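Local coordinates for BCL2-like 10 (Danio rerio, PDB 6FBX), which is a pro-survival member of the Bcl-2 family that restrains apoptosis, here binding the BH3 peptide of Bad, at residues A[52-64]-A[96-108]. Sequence-based numbering, arbitrary orientation.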
ATOM      1  N   THR A  52      -9.346  13.953  -0.645  1.00 25.10           N
ATOM      2  CA  THR A  52     -10.774  13.707  -0.831  1.00 24.13           C
ATOM      3  C   THR A  52     -11.019  12.452  -1.660  1.00 24.43           C
ATOM      4  O   THR A  52     -11.922  11.662  -1.353  1.00 24.76           O
ATOM      5  CB  THR A  52     -11.436  14.917  -1.490  1.00 25.26           C
ATOM      6  OG1 THR A  52     -11.281  16.066  -0.647  1.00 26.29           O
ATOM      7  CG2 THR A  52     -12.922  14.668  -1.729  1.00 25.37           C
ATOM      8  N   LYS A  53     -10.238  12.256  -2.721  1.00 23.81           N
ATOM      9  CA  LYS A  53     -10.430  11.085  -3.574  1.00 26.40           C
ATOM     10  C   LYS A  53     -10.117   9.794  -2.825  1.00 25.01           C
ATOM     11  O   LYS A  53     -10.855   8.809  -2.942  1.00 24.38           O
ATOM     12  CB  LYS A  53      -9.561  11.207  -4.826  1.00 37.11           C
ATOM     13  CG  LYS A  53      -9.823  10.139  -5.876  1.00 54.36           C
ATOM     14  CD  LYS A  53      -9.151  10.487  -7.197  1.00 76.45           C
ATOM     15  CE  LYS A  53      -9.281   9.355  -8.202  1.00 93.86           C
ATOM     16  NZ  LYS A  53      -8.537   9.628  -9.464  1.00102.83           N
ATOM     17  N   PHE A  54      -9.026   9.773  -2.057  1.00 24.07           N
ATOM     18  CA  PHE A  54      -8.713   8.589  -1.261  1.00 21.36           C
ATOM     19  C   PHE A  54      -9.814   8.297  -0.252  1.00 21.86           C
ATOM     20  O   PHE A  54     -10.189   7.137  -0.049  1.00 23.54           O
ATOM     21  CB  PHE A  54      -7.379   8.764  -0.541  1.00 21.43           C
ATOM     22  CG  PHE A  54      -6.193   8.354  -1.355  1.00 19.01           C
ATOM     23  CD1 PHE A  54      -5.958   7.015  -1.623  1.00 23.25           C
ATOM     24  CD2 PHE A  54      -5.307   9.294  -1.838  1.00 20.57           C
ATOM     25  CE1 PHE A  54      -4.868   6.621  -2.367  1.00 21.27           C
ATOM     26  CE2 PHE A  54      -4.203   8.905  -2.585  1.00 22.49           C
ATOM     27  CZ  PHE A  54      -3.988   7.564  -2.848  1.00 22.53           C
ATOM     28  N   ARG A  55     -10.338   9.337   0.399  1.00 21.19           N
ATOM     29  CA  ARG A  55     -11.394   9.131   1.383  1.00 23.79           C
ATOM     30  C   ARG A  55     -12.638   8.554   0.721  1.00 25.32           C
ATOM     31  O   ARG A  55     -13.230   7.588   1.216  1.00 26.64           O
ATOM     32  CB  ARG A  55     -11.702  10.456   2.084  1.00 29.08           C
ATOM     33  CG  ARG A  55     -12.445  10.323   3.408  1.00 34.77           C
ATOM     34  CD  ARG A  55     -12.610  11.691   4.068  1.00 41.28           C
ATOM     35  NE  ARG A  55     -13.487  11.656   5.237  1.00 45.90           N
ATOM     36  CZ  ARG A  55     -13.076  11.527   6.497  1.00 48.77           C
ATOM     37  NH1 ARG A  55     -13.967  11.512   7.479  1.00 50.38           N
ATOM     38  NH2 ARG A  55     -11.785  11.416   6.785  1.00 48.10           N
ATOM     39  N   SER A  56     -13.042   9.131  -0.415  1.00 24.16           N
ATOM     40  CA  SER A  56     -14.202   8.627  -1.140  1.00 27.51           C
ATOM     41  C   SER A  56     -13.984   7.191  -1.606  1.00 25.59           C
ATOM     42  O   SER A  56     -14.886   6.349  -1.495  1.00 27.08           O
ATOM     43  CB  SER A  56     -14.501   9.538  -2.332  1.00 33.92           C
ATOM     44  OG  SER A  56     -15.540   9.010  -3.132  1.00 38.58           O
ATOM     45  N   LEU A  57     -12.792   6.892  -2.126  1.00 22.75           N
ATOM     46  CA  LEU A  57     -12.507   5.538  -2.595  1.00 23.08           C
ATOM     47  C   LEU A  57     -12.566   4.530  -1.455  1.00 23.73           C
ATOM     48  O   LEU A  57     -13.138   3.442  -1.606  1.00 23.80           O
ATOM     49  CB  LEU A  57     -11.134   5.491  -3.267  1.00 29.37           C
ATOM     50  CG  LEU A  57     -11.024   6.084  -4.673  1.00 38.18           C
ATOM     51  CD1 LEU A  57      -9.565   6.109  -5.098  1.00 41.13           C
ATOM     52  CD2 LEU A  57     -11.859   5.296  -5.673  1.00 43.00           C
ATOM     53  N   SER A  58     -11.968   4.867  -0.311  1.00 23.09           N
ATOM     54  CA  SER A  58     -11.965   3.942   0.818  1.00 27.13           C
ATOM     55  C   SER A  58     -13.387   3.619   1.263  1.00 26.21           C
ATOM     56  O   SER A  58     -13.699   2.467   1.587  1.00 28.04           O
ATOM     57  CB  SER A  58     -11.162   4.530   1.978  1.00 29.45           C
ATOM     58  OG  SER A  58     -11.796   5.687   2.506  1.00 34.17           O
ATOM     59  N   GLN A  59     -14.267   4.623   1.279  1.00 26.56           N
ATOM     60  CA  GLN A  59     -15.636   4.391   1.729  1.00 28.45           C
ATOM     61  C   GLN A  59     -16.431   3.593   0.701  1.00 28.71           C
ATOM     62  O   GLN A  59     -17.176   2.674   1.066  1.00 30.20           O
ATOM     63  CB  GLN A  59     -16.308   5.727   2.048  1.00 30.53           C
ATOM     64  CG  GLN A  59     -15.658   6.421   3.238  1.00 33.13           C
ATOM     65  CD  GLN A  59     -16.292   7.754   3.587  1.00 39.74           C
ATOM     66  OE1 GLN A  59     -17.236   8.199   2.935  1.00 42.51           O
ATOM     67  NE2 GLN A  59     -15.770   8.398   4.626  1.00 43.07           N
ATOM     68  N   GLU A  60     -16.274   3.905  -0.589  1.00 28.42           N
ATOM     69  CA  GLU A  60     -16.891   3.077  -1.625  1.00 32.64           C
ATOM     70  C   GLU A  60     -16.404   1.637  -1.525  1.00 28.03           C
ATOM     71  O   GLU A  60     -17.203   0.693  -1.525  1.00 29.84           O
ATOM     72  CB  GLU A  60     -16.579   3.636  -3.016  1.00 43.52           C
ATOM     73  CG  GLU A  60     -17.385   4.854  -3.428  1.00 58.99           C
ATOM     74  CD  GLU A  60     -17.132   5.240  -4.874  1.00 74.19           C
ATOM     75  OE1 GLU A  60     -16.093   5.876  -5.150  1.00 78.68           O
ATOM     76  OE2 GLU A  60     -17.963   4.889  -5.737  1.00 80.97           O
ATOM     77  N   PHE A  61     -15.082   1.460  -1.458  1.00 27.75           N
ATOM     78  CA  PHE A  61     -14.473   0.138  -1.351  1.00 26.63           C
ATOM     79  C   PHE A  61     -15.094  -0.665  -0.212  1.00 31.19           C
ATOM     80  O   PHE A  61     -15.598  -1.776  -0.415  1.00 30.85           O
ATOM     81  CB  PHE A  61     -12.961   0.310  -1.153  1.00 27.20           C
ATOM     82  CG  PHE A  61     -12.211  -0.970  -0.885  1.00 27.97           C
ATOM     83  CD1 PHE A  61     -11.486  -1.582  -1.890  1.00 26.67           C
ATOM     84  CD2 PHE A  61     -12.206  -1.538   0.376  1.00 30.99           C
ATOM     85  CE1 PHE A  61     -10.780  -2.743  -1.645  1.00 27.06           C
ATOM     86  CE2 PHE A  61     -11.507  -2.704   0.626  1.00 32.39           C
ATOM     87  CZ  PHE A  61     -10.793  -3.306  -0.385  1.00 29.38           C
ATOM     88  N   LEU A  62     -15.070  -0.109   1.003  1.00 31.84           N
ATOM     89  CA  LEU A  62     -15.553  -0.859   2.157  1.00 36.18           C
ATOM     90  C   LEU A  62     -17.051  -1.120   2.078  1.00 39.51           C
ATOM     91  O   LEU A  62     -17.534  -2.103   2.651  1.00 44.37           O
ATOM     92  CB  LEU A  62     -15.211  -0.116   3.449  1.00 38.61           C
ATOM     93  CG  LEU A  62     -13.729  -0.075   3.820  1.00 42.06           C
ATOM     94  CD1 LEU A  62     -13.516   0.787   5.054  1.00 43.61           C
ATOM     95  CD2 LEU A  62     -13.169  -1.477   4.052  1.00 44.37           C
ATOM     96  N   ASP A  63     -17.801  -0.266   1.376  1.00 37.97           N
ATOM     97  CA  ASP A  63     -19.240  -0.466   1.262  1.00 41.44           C
ATOM     98  C   ASP A  63     -19.616  -1.464   0.174  1.00 39.35           C
ATOM     99  O   ASP A  63     -20.727  -2.005   0.211  1.00 42.39           O
ATOM    100  CB  ASP A  63     -19.943   0.867   0.995  1.00 47.29           C
ATOM    101  CG  ASP A  63     -19.871   1.812   2.182  1.00 52.94           C
ATOM    102  OD1 ASP A  63     -19.856   3.042   1.967  1.00 54.88           O
ATOM    103  OD2 ASP A  63     -19.809   1.322   3.328  1.00 55.44           O
ATOM    104  N   THR A  64     -18.729  -1.717  -0.793  1.00 34.40           N
ATOM    105  CA  THR A  64     -18.999  -2.692  -1.843  1.00 34.59           C
ATOM    106  C   THR A  64     -18.262  -4.009  -1.640  1.00 31.96           C
ATOM    107  O   THR A  64     -18.611  -5.001  -2.291  1.00 36.56           O
ATOM    108  CB  THR A  64     -18.625  -2.122  -3.220  1.00 38.62           C
ATOM    109  OG1 THR A  64     -17.209  -1.919  -3.299  1.00 38.00           O
ATOM    110  CG2 THR A  64     -19.343  -0.802  -3.471  1.00 41.45           C
ATOM    111  N   THR A  96      -0.697   4.227   0.650  1.00 18.47           N
ATOM    112  CA  THR A  96      -1.596   5.333   0.966  1.00 21.13           C
ATOM    113  C   THR A  96      -3.031   4.844   1.095  1.00 20.81           C
ATOM    114  O   THR A  96      -3.721   5.149   2.074  1.00 21.93           O
ATOM    115  CB  THR A  96      -1.513   6.414  -0.112  1.00 21.89           C
ATOM    116  OG1 THR A  96      -0.156   6.853  -0.256  1.00 23.39           O
ATOM    117  CG2 THR A  96      -2.397   7.600   0.255  1.00 25.22           C
ATOM    118  N   PHE A  97      -3.498   4.088   0.102  1.00 20.40           N
ATOM    119  CA  PHE A  97      -4.871   3.601   0.119  1.00 19.79           C
ATOM    120  C   PHE A  97      -5.125   2.715   1.331  1.00 22.07           C
ATOM    121  O   PHE A  97      -6.163   2.838   1.992  1.00 25.36           O
ATOM    122  CB  PHE A  97      -5.160   2.842  -1.175  1.00 20.56           C
ATOM    123  CG  PHE A  97      -6.560   2.326  -1.272  1.00 22.70           C
ATOM    124  CD1 PHE A  97      -7.634   3.184  -1.151  1.00 24.29           C
ATOM    125  CD2 PHE A  97      -6.803   0.983  -1.504  1.00 24.61           C
ATOM    126  CE1 PHE A  97      -8.929   2.712  -1.241  1.00 25.43           C
ATOM    127  CE2 PHE A  97      -8.098   0.505  -1.598  1.00 25.88           C
ATOM    128  CZ  PHE A  97      -9.159   1.372  -1.468  1.00 26.29           C
ATOM    129  N   THR A  98      -4.188   1.821   1.646  1.00 19.92           N
ATOM    130  CA  THR A  98      -4.392   0.910   2.768  1.00 23.10           C
ATOM    131  C   THR A  98      -4.378   1.659   4.094  1.00 24.17           C
ATOM    132  O   THR A  98      -5.108   1.302   5.025  1.00 24.02           O
ATOM    133  CB  THR A  98      -3.327  -0.185   2.749  1.00 23.53           C
ATOM    134  OG1 THR A  98      -3.383  -0.877   1.496  1.00 23.10           O
ATOM    135  CG2 THR A  98      -3.555  -1.181   3.874  1.00 25.07           C
ATOM    136  N   GLY A  99      -3.557   2.704   4.197  1.00 22.05           N
ATOM    137  CA  GLY A  99      -3.569   3.532   5.391  1.00 22.71           C
ATOM    138  C   GLY A  99      -4.902   4.219   5.614  1.00 24.29           C
ATOM    139  O   GLY A  99      -5.389   4.299   6.744  1.00 23.28           O
ATOM    140  N   VAL A 100      -5.506   4.740   4.542  1.00 23.45           N
ATOM    141  CA  VAL A 100      -6.824   5.356   4.666  1.00 23.27           C
ATOM    142  C   VAL A 100      -7.868   4.296   4.984  1.00 23.56           C
ATOM    143  O   VAL A 100      -8.760   4.509   5.815  1.00 24.99           O
ATOM    144  CB  VAL A 100      -7.175   6.128   3.379  1.00 23.39           C
ATOM    145  CG1 VAL A 100      -8.584   6.706   3.464  1.00 25.30           C
ATOM    146  CG2 VAL A 100      -6.167   7.238   3.133  1.00 23.58           C
ATOM    147  N   LEU A 101      -7.775   3.143   4.323  1.00 22.21           N
ATOM    148  CA  LEU A 101      -8.669   2.027   4.601  1.00 25.42           C
ATOM    149  C   LEU A 101      -8.614   1.646   6.075  1.00 25.26           C
ATOM    150  O   LEU A 101      -9.649   1.503   6.736  1.00 26.21           O
ATOM    151  CB  LEU A 101      -8.266   0.848   3.716  1.00 30.92           C
ATOM    152  CG  LEU A 101      -9.256  -0.195   3.216  1.00 40.23           C
ATOM    153  CD1 LEU A 101     -10.607   0.396   2.857  1.00 44.81           C
ATOM    154  CD2 LEU A 101      -8.627  -0.874   2.010  1.00 43.08           C
ATOM    155  N   ALA A 102      -7.401   1.481   6.606  1.00 27.47           N
ATOM    156  CA  ALA A 102      -7.241   1.104   8.005  1.00 29.95           C
ATOM    157  C   ALA A 102      -7.851   2.148   8.930  1.00 31.29           C
ATOM    158  O   ALA A 102      -8.529   1.805   9.905  1.00 32.86           O
ATOM    159  CB  ALA A 102      -5.759   0.906   8.320  1.00 30.48           C
ATOM    160  N   SER A 103      -7.620   3.431   8.640  1.00 30.41           N
ATOM    161  CA  SER A 103      -8.176   4.490   9.477  1.00 33.53           C
ATOM    162  C   SER A 103      -9.698   4.486   9.427  1.00 29.84           C
ATOM    163  O   SER A 103     -10.361   4.739  10.442  1.00 31.74           O
ATOM    164  CB  SER A 103      -7.634   5.848   9.031  1.00 41.20           C
ATOM    165  OG  SER A 103      -6.218   5.866   9.072  1.00 49.56           O
ATOM    166  N   GLU A 104     -10.272   4.206   8.256  1.00 26.41           N
ATOM    167  CA  GLU A 104     -11.726   4.166   8.136  1.00 28.37           C
ATOM    168  C   GLU A 104     -12.304   2.987   8.911  1.00 28.82           C
ATOM    169  O   GLU A 104     -13.341   3.120   9.571  1.00 29.83           O
ATOM    170  CB  GLU A 104     -12.126   4.101   6.659  1.00 28.69           C
ATOM    171  CG  GLU A 104     -13.623   4.000   6.400  1.00 30.87           C
ATOM    172  CD  GLU A 104     -14.368   5.275   6.732  1.00 34.50           C
ATOM    173  OE1 GLU A 104     -13.750   6.359   6.671  1.00 35.99           O
ATOM    174  OE2 GLU A 104     -15.577   5.195   7.045  1.00 35.59           O
ATOM    175  N   LEU A 105     -11.645   1.826   8.853  1.00 28.35           N
ATOM    176  CA  LEU A 105     -12.123   0.671   9.606  1.00 29.81           C
ATOM    177  C   LEU A 105     -12.101   0.947  11.104  1.00 33.58           C
ATOM    178  O   LEU A 105     -13.028   0.563  11.828  1.00 35.94           O
ATOM    179  CB  LEU A 105     -11.283  -0.561   9.266  1.00 28.71           C
ATOM    180  CG  LEU A 105     -11.514  -1.125   7.862  1.00 30.21           C
ATOM    181  CD1 LEU A 105     -10.383  -2.061   7.450  1.00 30.01           C
ATOM    182  CD2 LEU A 105     -12.852  -1.848   7.800  1.00 32.92           C
ATOM    183  N   LEU A 106     -11.053   1.615  11.591  1.00 35.53           N
ATOM    184  CA  LEU A 106     -11.021   2.013  12.994  1.00 42.81           C
ATOM    185  C   LEU A 106     -12.149   2.985  13.316  1.00 38.67           C
ATOM    186  O   LEU A 106     -12.804   2.865  14.357  1.00 40.12           O
ATOM    187  CB  LEU A 106      -9.664   2.630  13.335  1.00 55.74           C
ATOM    188  CG  LEU A 106      -8.601   1.653  13.845  1.00 70.78           C
ATOM    189  CD1 LEU A 106      -8.408   0.489  12.885  1.00 74.88           C
ATOM    190  CD2 LEU A 106      -7.281   2.373  14.083  1.00 77.06           C
ATOM    191  N   SER A 107     -12.391   3.960  12.434  1.00 36.75           N
ATOM    192  CA  SER A 107     -13.489   4.894  12.652  1.00 38.84           C
ATOM    193  C   SER A 107     -14.824   4.173  12.764  1.00 38.51           C
ATOM    194  O   SER A 107     -15.725   4.640  13.468  1.00 40.93           O
ATOM    195  CB  SER A 107     -13.545   5.921  11.520  1.00 41.14           C
ATOM    196  OG  SER A 107     -12.451   6.817  11.589  1.00 43.68           O
ATOM    197  N   ARG A 108     -14.969   3.040  12.083  1.00 35.36           N
ATOM    198  CA  ARG A 108     -16.207   2.275  12.095  1.00 36.95           C
ATOM    199  C   ARG A 108     -16.295   1.305  13.265  1.00 41.10           C
ATOM    200  O   ARG A 108     -17.253   0.530  13.336  1.00 42.18           O
ATOM    201  CB  ARG A 108     -16.354   1.516  10.773  1.00 35.35           C
ATOM    202  CG  ARG A 108     -16.457   2.445   9.572  1.00 36.64           C
ATOM    203  CD  ARG A 108     -16.584   1.696   8.261  1.00 38.61           C
ATOM    204  NE  ARG A 108     -16.869   2.618   7.164  1.00 41.24           N
ATOM    205  CZ  ARG A 108     -17.420   2.269   6.004  1.00 42.28           C
ATOM    206  NH1 ARG A 108     -17.640   3.190   5.075  1.00 40.59           N
ATOM    207  NH2 ARG A 108     -17.759   1.005   5.772  1.00 45.51           N
TER
HETATM  208  O   HOH W   1     -11.854   7.382   4.961  1.00 45.63           O
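Phe97 is the knob: with CG anti to its backbone N (chi1 -179°), the ring reaches in among Phe54, Leu57, Ser58 and Phe61 and turns its edge to the face of Phe61, centroids 5.4 Å apart, planes at 82°. Leu101 CD2 lies over that same face, while Leu101 CD1 presses tightly on Leu62 CG at 3.3 Å. Toward the N-terminal ends of both segments, Thr96 CG2 sits over the Phe54 ring.

The other flank is polar and looser. One water donates to both Ser58 OG and Glu104 OE1, and Arg108 forms salt bridges with two acids: NE bonds to the anti lone pair of Glu104 OE2 at 2.9 Å, and NH2 hydrogen-bonds to Asp63 OD2 at 3.2 Å from above the carboxylate plane. With an alanine in place of Glu104, the water is likely to lose its second acceptor and the guanidinium to swing more freely off Asp63.

The segments cross at -62°, their axes 9.2 Å apart at closest approach. Helix 69-80 touches Phe61 and Phe97, helix 34-49 packs on Phe54 and Thr96, and helix 51-65 carries Leu57 and Glu60 to the bound BH3 peptide, as expected for a Bcl-2 groove wall backed by helix 88-107.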